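Local structure of 2-phospho-L-lactate guanylyltransferase (Methanosarcina mazei, 2I5E) at residues Q38-L43 with T65-L70; V91-A96 with Y137-Y142. The protein probably transfers guanylyl from GTP to (2S)-2-phospholactate, releasing diphosphate, a step in the biosynthesis of coenzyme F420. One frame throughout, in Å; residues are numbered along the deposited sequence.

Interaction 1: residues Q38-L43 with T65-L70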
loop_
_atom_site.group_PDB
_atom_site.type_symbol
_atom_site.label_atom_id
_atom_site.label_comp_id
_atom_site.label_asym_id
_atom_site.label_seq_id
_atom_site.Cartn_x
_atom_site.Cartn_y
_atom_site.Cartn_z
ATOM N N GLN A 38 -14.884 -12.854 4.900
ATOM C CA GLN A 38 -13.467 -12.975 5.176
ATOM C C GLN A 38 -12.990 -11.985 6.284
ATOM O O GLN A 38 -12.198 -12.347 7.172
ATOM C CB GLN A 38 -12.692 -12.719 3.887
ATOM C CG GLN A 38 -12.791 -13.851 2.790
ATOM C CD GLN A 38 -11.545 -13.893 1.979
ATOM O OE1 GLN A 38 -11.469 -13.362 0.861
ATOM N NE2 GLN A 38 -10.507 -14.459 2.574
ATOM N N VAL A 39 -13.461 -10.734 6.216
ATOM C CA VAL A 39 -13.248 -9.764 7.360
ATOM C C VAL A 39 -13.782 -10.230 8.702
ATOM O O VAL A 39 -13.025 -10.140 9.681
ATOM C CB VAL A 39 -13.788 -8.356 7.050
ATOM C CG1 VAL A 39 -13.553 -7.393 8.199
ATOM C CG2 VAL A 39 -13.216 -7.898 5.721
ATOM N N ILE A 40 -15.028 -10.730 8.754
ATOM C CA ILE A 40 -15.563 -11.265 9.987
ATOM C C ILE A 40 -14.725 -12.490 10.434
ATOM O O ILE A 40 -14.349 -12.605 11.585
ATOM C CB ILE A 40 -17.057 -11.738 9.901
ATOM C CG1 ILE A 40 -18.016 -10.595 9.579
ATOM C CG2 ILE A 40 -17.436 -12.444 11.195
ATOM C CD1 ILE A 40 -19.323 -11.043 8.841
ATOM N N SER A 41 -14.352 -13.345 9.517
ATOM C CA SER A 41 -13.424 -14.420 9.924
ATOM C C SER A 41 -12.067 -13.902 10.460
ATOM O O SER A 41 -11.484 -14.468 11.429
ATOM C CB SER A 41 -13.206 -15.364 8.766
ATOM O OG SER A 41 -12.310 -16.382 9.239
ATOM N N SER A 42 -11.527 -12.810 9.885
ATOM C CA SER A 42 -10.296 -12.295 10.525
ATOM C C SER A 42 -10.474 -11.727 11.911
ATOM O O SER A 42 -9.567 -11.855 12.770
ATOM C CB SER A 42 -9.531 -11.326 9.664
ATOM O OG SER A 42 -8.987 -12.025 8.617
ATOM N N LEU A 43 -11.609 -11.088 12.145
ATOM C CA LEU A 43 -11.905 -10.528 13.453
ATOM C C LEU A 43 -12.047 -11.667 14.469
ATOM O O LEU A 43 -11.593 -11.542 15.607
ATOM C CB LEU A 43 -13.172 -9.642 13.435
ATOM C CG LEU A 43 -13.044 -8.424 12.520
ATOM C CD1 LEU A 43 -14.407 -7.705 12.192
ATOM C CD2 LEU A 43 -12.018 -7.426 13.058
ATOM N N THR A 65 -24.871 -15.409 11.509
ATOM C CA THR A 65 -24.786 -15.836 12.886
ATOM C C THR A 65 -23.405 -15.567 13.396
ATOM O O THR A 65 -23.179 -15.595 14.609
ATOM C CB THR A 65 -25.128 -17.364 13.011
ATOM O OG1 THR A 65 -24.539 -18.109 11.907
ATOM C CG2 THR A 65 -26.657 -17.547 13.060
ATOM N N GLU A 66 -22.491 -15.299 12.461
ATOM C CA GLU A 66 -21.092 -14.973 12.802
ATOM C C GLU A 66 -20.926 -13.610 13.540
ATOM O O GLU A 66 -19.954 -13.386 14.305
ATOM C CB GLU A 66 -20.186 -15.035 11.556
ATOM C CG GLU A 66 -19.855 -16.430 11.125
ATOM C CD GLU A 66 -19.143 -17.227 12.241
ATOM O OE1 GLU A 66 -18.234 -16.671 12.931
ATOM O OE2 GLU A 66 -19.520 -18.408 12.432
ATOM N N ALA A 67 -21.901 -12.745 13.332
ATOM C CA ALA A 67 -21.808 -11.386 13.812
ATOM C C ALA A 67 -23.223 -10.887 14.075
ATOM O O ALA A 67 -24.184 -11.316 13.432
ATOM C CB ALA A 67 -21.022 -10.494 12.753
ATOM N N ARG A 68 -23.370 -10.028 15.064
ATOM C CA ARG A 68 -24.652 -9.401 15.327
ATOM C C ARG A 68 -25.042 -8.316 14.260
ATOM O O ARG A 68 -24.269 -7.445 13.961
ATOM C CB ARG A 68 -24.644 -8.834 16.749
ATOM C CG ARG A 68 -25.966 -8.251 17.146
ATOM C CD ARG A 68 -26.012 -7.907 18.593
ATOM N NE ARG A 68 -25.587 -6.543 18.915
ATOM C CZ ARG A 68 -24.401 -6.211 19.432
ATOM N NH1 ARG A 68 -23.481 -7.144 19.671
ATOM N NH2 ARG A 68 -24.135 -4.940 19.740
ATOM N N VAL A 69 -26.245 -8.344 13.730
ATOM C CA VAL A 69 -26.570 -7.479 12.666
ATOM C C VAL A 69 -27.255 -6.337 13.347
ATOM O O VAL A 69 -28.168 -6.544 14.132
ATOM C CB VAL A 69 -27.493 -8.131 11.588
ATOM C CG1 VAL A 69 -28.054 -7.094 10.672
ATOM C CG2 VAL A 69 -26.739 -9.211 10.726
ATOM N N LEU A 70 -26.805 -5.124 13.070
ATOM C CA LEU A 70 -27.334 -3.932 13.700
ATOM C C LEU A 70 -27.800 -3.059 12.561
ATOM O O LEU A 70 -27.035 -2.777 11.643
ATOM C CB LEU A 70 -26.219 -3.217 14.456
ATOM C CG LEU A 70 -25.889 -3.448 15.923
ATOM C CD1 LEU A 70 -25.249 -4.724 16.037
ATOM C CD2 LEU A 70 -24.938 -2.378 16.250
#
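Ile-40 of helix 25-45 packs on Glu-66 and Ala-67, where the chain enters strand 68-71. This is helix-on-sheet packing in the Rossmann-like α/β fold of GT-A nucleotidyltransferases. Within the chain, strand 68-71 is an outermost strand of the mixed sheet. The nearest backbone points are the CA atoms of Ile-40 and Glu-66, 7.2 Å apart.

Glu-66 is the first residue of its segment to meet the helix. It touches with the base of its side chain and its backbone, not with its carboxylate. Ile-40 CG2 lies 3.8 Å from Glu-66 CB. The same methyl is 4.1 Å from Glu-66 O, which also accepts a hydrogen bond from Lys-44 NZ near the end of the helix. The two side chains run obliquely past each other. Ile-40 CG2 stands opposite the backbone N about CA-CB, which carries this methyl out toward the turn.

Ala-67 follows and is buried. Its methyl touches Ile-53 of strand 50-55, against which Ile-40 packs too. Ile-40, Ala-67 and Ile-53 therefore share one apolar patch, and Met-64 and Ile-8 add to it around Ile-40. The contact buries only 113 Å² and contains no hydrogen bond between its segments.

From Arg-68 on, the chain turns to sheet pairing. Arg-68 and Leu-70 bond through their backbones to strand 50-55, and Arg-68 NH1 forms a salt bridge with Asp-52 OD1. Between these two segments the contact rests on the two branches of one isoleucine: CG2 takes Glu-66, and the longer branch ends with Ile-40 CD1 at 4.3 Å from Ala-67 CB.

Interaction 2: residues V91-A96 with Y137-Y142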
loop_
_atom_site.group_PDB
_atom_site.type_symbol
_atom_site.label_atom_id
_atom_site.label_comp_id
_atom_site.label_asym_id
_atom_site.label_seq_id
_atom_site.Cartn_x
_atom_site.Cartn_y
_atom_site.Cartn_z
ATOM N N VAL A 91 -13.356 0.725 20.424
ATOM C CA VAL A 91 -14.085 0.351 19.161
ATOM C C VAL A 91 -13.067 0.250 18.007
ATOM O O VAL A 91 -12.355 1.198 17.737
ATOM C CB VAL A 91 -15.234 1.414 18.816
ATOM C CG1 VAL A 91 -15.942 1.165 17.380
ATOM C CG2 VAL A 91 -16.306 1.458 19.920
ATOM N N LEU A 92 -12.999 -0.904 17.338
ATOM C CA LEU A 92 -12.345 -1.076 16.037
ATOM C C LEU A 92 -13.470 -1.005 15.012
ATOM O O LEU A 92 -14.430 -1.784 15.068
ATOM C CB LEU A 92 -11.704 -2.455 15.975
ATOM C CG LEU A 92 -10.962 -2.894 14.720
ATOM C CD1 LEU A 92 -9.764 -1.919 14.489
ATOM C CD2 LEU A 92 -10.500 -4.377 14.907
ATOM N N ILE A 93 -13.405 0.002 14.150
ATOM C CA ILE A 93 -14.202 0.149 12.955
ATOM C C ILE A 93 -13.425 -0.371 11.759
ATOM O O ILE A 93 -12.339 0.102 11.487
ATOM C CB ILE A 93 -14.560 1.633 12.705
ATOM C CG1 ILE A 93 -15.200 2.243 13.978
ATOM C CG2 ILE A 93 -15.363 1.782 11.395
ATOM C CD1 ILE A 93 -15.411 3.845 13.839
ATOM N N VAL A 94 -13.909 -1.457 11.132
ATOM C CA VAL A 94 -13.162 -2.009 10.020
ATOM C C VAL A 94 -14.043 -2.071 8.762
ATOM O O VAL A 94 -15.105 -2.597 8.807
ATOM C CB VAL A 94 -12.686 -3.479 10.302
ATOM C CG1 VAL A 94 -11.570 -3.893 9.402
ATOM C CG2 VAL A 94 -12.320 -3.735 11.683
HETATM N N MSE A 95 -13.557 -1.599 7.617
HETATM C CA MSE A 95 -14.292 -1.730 6.377
HETATM C C MSE A 95 -14.461 -3.157 5.936
HETATM O O MSE A 95 -13.611 -3.952 6.187
HETATM C CB MSE A 95 -13.571 -0.926 5.331
HETATM C CG MSE A 95 -13.451 0.609 5.845
HETATM SE SE MSE A 95 -14.808 1.211 7.240
HETATM C CE MSE A 95 -15.473 1.613 5.738
ATOM N N ALA A 96 -15.493 -3.432 5.122
ATOM C CA ALA A 96 -15.831 -4.821 4.717
ATOM C C ALA A 96 -15.057 -5.249 3.431
ATOM O O ALA A 96 -15.354 -6.289 2.899
ATOM C CB ALA A 96 -17.296 -4.874 4.463
ATOM N N TYR A 137 -13.834 10.892 20.610
ATOM C CA TYR A 137 -13.572 10.747 19.178
ATOM C C TYR A 137 -14.799 10.871 18.338
ATOM O O TYR A 137 -15.864 10.420 18.744
ATOM C CB TYR A 137 -12.881 9.418 18.890
ATOM C CG TYR A 137 -12.060 9.537 17.591
ATOM C CD1 TYR A 137 -10.826 10.227 17.570
ATOM C CD2 TYR A 137 -12.550 9.001 16.381
ATOM C CE1 TYR A 137 -10.084 10.343 16.358
ATOM C CE2 TYR A 137 -11.812 9.104 15.182
ATOM C CZ TYR A 137 -10.615 9.783 15.175
ATOM O OH TYR A 137 -9.942 9.864 13.986
ATOM N N ARG A 138 -14.672 11.487 17.156
ATOM C CA ARG A 138 -15.760 11.613 16.192
ATOM C C ARG A 138 -15.231 11.123 14.807
ATOM O O ARG A 138 -14.121 11.390 14.476
ATOM C CB ARG A 138 -16.232 13.106 16.210
ATOM C CG ARG A 138 -17.000 13.597 14.960
ATOM C CD ARG A 138 -17.279 15.172 14.988
ATOM N NE ARG A 138 -16.083 15.977 14.644
ATOM C CZ ARG A 138 -15.612 16.140 13.399
ATOM N NH1 ARG A 138 -16.239 15.551 12.391
ATOM N NH2 ARG A 138 -14.530 16.896 13.146
ATOM N N VAL A 139 -15.961 10.333 14.037
ATOM C CA VAL A 139 -15.474 9.901 12.744
ATOM C C VAL A 139 -16.046 10.750 11.605
ATOM O O VAL A 139 -17.197 11.239 11.707
ATOM C CB VAL A 139 -15.883 8.399 12.355
ATOM C CG1 VAL A 139 -15.345 7.342 13.374
ATOM C CG2 VAL A 139 -17.377 8.289 12.185
ATOM N N LYS A 140 -15.323 10.772 10.473
ATOM C CA LYS A 140 -15.751 11.414 9.256
ATOM C C LYS A 140 -15.109 10.704 8.081
ATOM O O LYS A 140 -14.059 11.159 7.569
ATOM C CB LYS A 140 -15.349 12.885 9.245
ATOM C CG LYS A 140 -16.115 13.686 8.129
ATOM C CD LYS A 140 -15.687 15.150 8.232
ATOM C CE LYS A 140 -16.364 16.042 7.177
ATOM N NZ LYS A 140 -15.750 15.811 5.769
ATOM N N TYR A 141 -15.731 9.588 7.668
ATOM C CA TYR A 141 -15.288 8.807 6.510
ATOM C C TYR A 141 -15.773 9.563 5.290
ATOM O O TYR A 141 -16.617 10.439 5.417
ATOM C CB TYR A 141 -15.916 7.378 6.501
ATOM C CG TYR A 141 -15.294 6.504 7.530
ATOM C CD1 TYR A 141 -15.717 6.559 8.864
ATOM C CD2 TYR A 141 -14.242 5.686 7.197
ATOM C CE1 TYR A 141 -15.088 5.846 9.843
ATOM C CE2 TYR A 141 -13.633 4.894 8.149
ATOM C CZ TYR A 141 -14.056 4.987 9.475
ATOM O OH TYR A 141 -13.438 4.263 10.449
ATOM N N TYR A 142 -15.241 9.182 4.134
ATOM C CA TYR A 142 -15.396 9.893 2.808
ATOM C C TYR A 142 -14.426 11.031 2.671
ATOM O O TYR A 142 -13.988 11.620 3.691
ATOM C CB TYR A 142 -16.821 10.413 2.471
ATOM C CG TYR A 142 -17.876 9.376 2.541
ATOM C CD1 TYR A 142 -17.784 8.207 1.789
ATOM C CD2 TYR A 142 -18.977 9.543 3.402
ATOM C CE1 TYR A 142 -18.754 7.199 1.886
ATOM C CE2 TYR A 142 -19.963 8.550 3.498
ATOM C CZ TYR A 142 -19.828 7.382 2.761
ATOM O OH TYR A 142 -20.815 6.441 2.873
#
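Strand 91-94, an inner strand of the mixed nucleotidyltransferase sheet, is covered here by the loop between strand 126-131 and helix 145-154. Ile-93, just beyond it Met-95, and from the loop Val-139 and Tyr-141 make the contact. The backbones stay well apart, with 9.8 Å between the CA atoms of Ile-93 and Val-139, so side chains alone bridge the space.

Ile-93 divides its two branches between two partners. The longer branch meets Val-139 tip to tip, with Ile-93 CD1 3.5 Å from Val-139 CG1. The shorter branch goes to the phenol: Ile-93 CG2 is 3.3 Å from Tyr-141 OH and 4.0 Å from Tyr-141 CZ. With CG1 beside the backbone N (chi1 -53°) and CG2 anti to it, both branches can point at the loop. An alanine in place of Ile-93 is likely to leave Val-139 CG1 without its apolar mate and the end of the Tyr-141 ring less firmly packed.

Tyr-141 OH is buried against these methyl groups and has no hydrogen-bonding partner in the model. Met-95, built as selenomethionine, adds a Met-aromatic contact. Its SE sits 4.7 Å from the centroid of the Tyr-141 ring, 39° off the normal, and the two side chains slide past each other in opposite directions. The bend at chi2 leaves Met-95 SE, rather than the terminal methyl, as the atom nearest the ring, 4.0 Å from Tyr-141 CE2.

Other parts of the chain hold Tyr-141 too. His-149 packs edge-to-face with its ring, Leu-80 of helix 76-86 touches it, and Asn-77 OD1 accepts a hydrogen bond from Tyr-141 N. The whole is an apolar layer between an inner strand of the mixed sheet and the loop and helices 76-86 and 145-154 on that face, as in the α/β/α sandwich of Rossmann-like proteins.

From the N terminus, strand 5-9 leads to helix 25-45, where interaction 1 begins. It closes a 21-residue connection that includes strand 50-55 and ends on entry to strand 68-71. Helix 76-86 then leads to strand 91-94, where interaction 2 opens. Its 40-residue connection runs through helix 103-109 and strands 116-120 and 126-131. The two contacts are in series and neither nest nor cross. Their centres lie 16 Å apart, yet they touch: Leu-43 packs on Leu-92 and Val-94, and Val-39 reaches the backbone of Met-95 and Ala-96. Strand 91-94 thus carries helix 25-45 on one face and, through Ile-93, the 137-142 loop on the other.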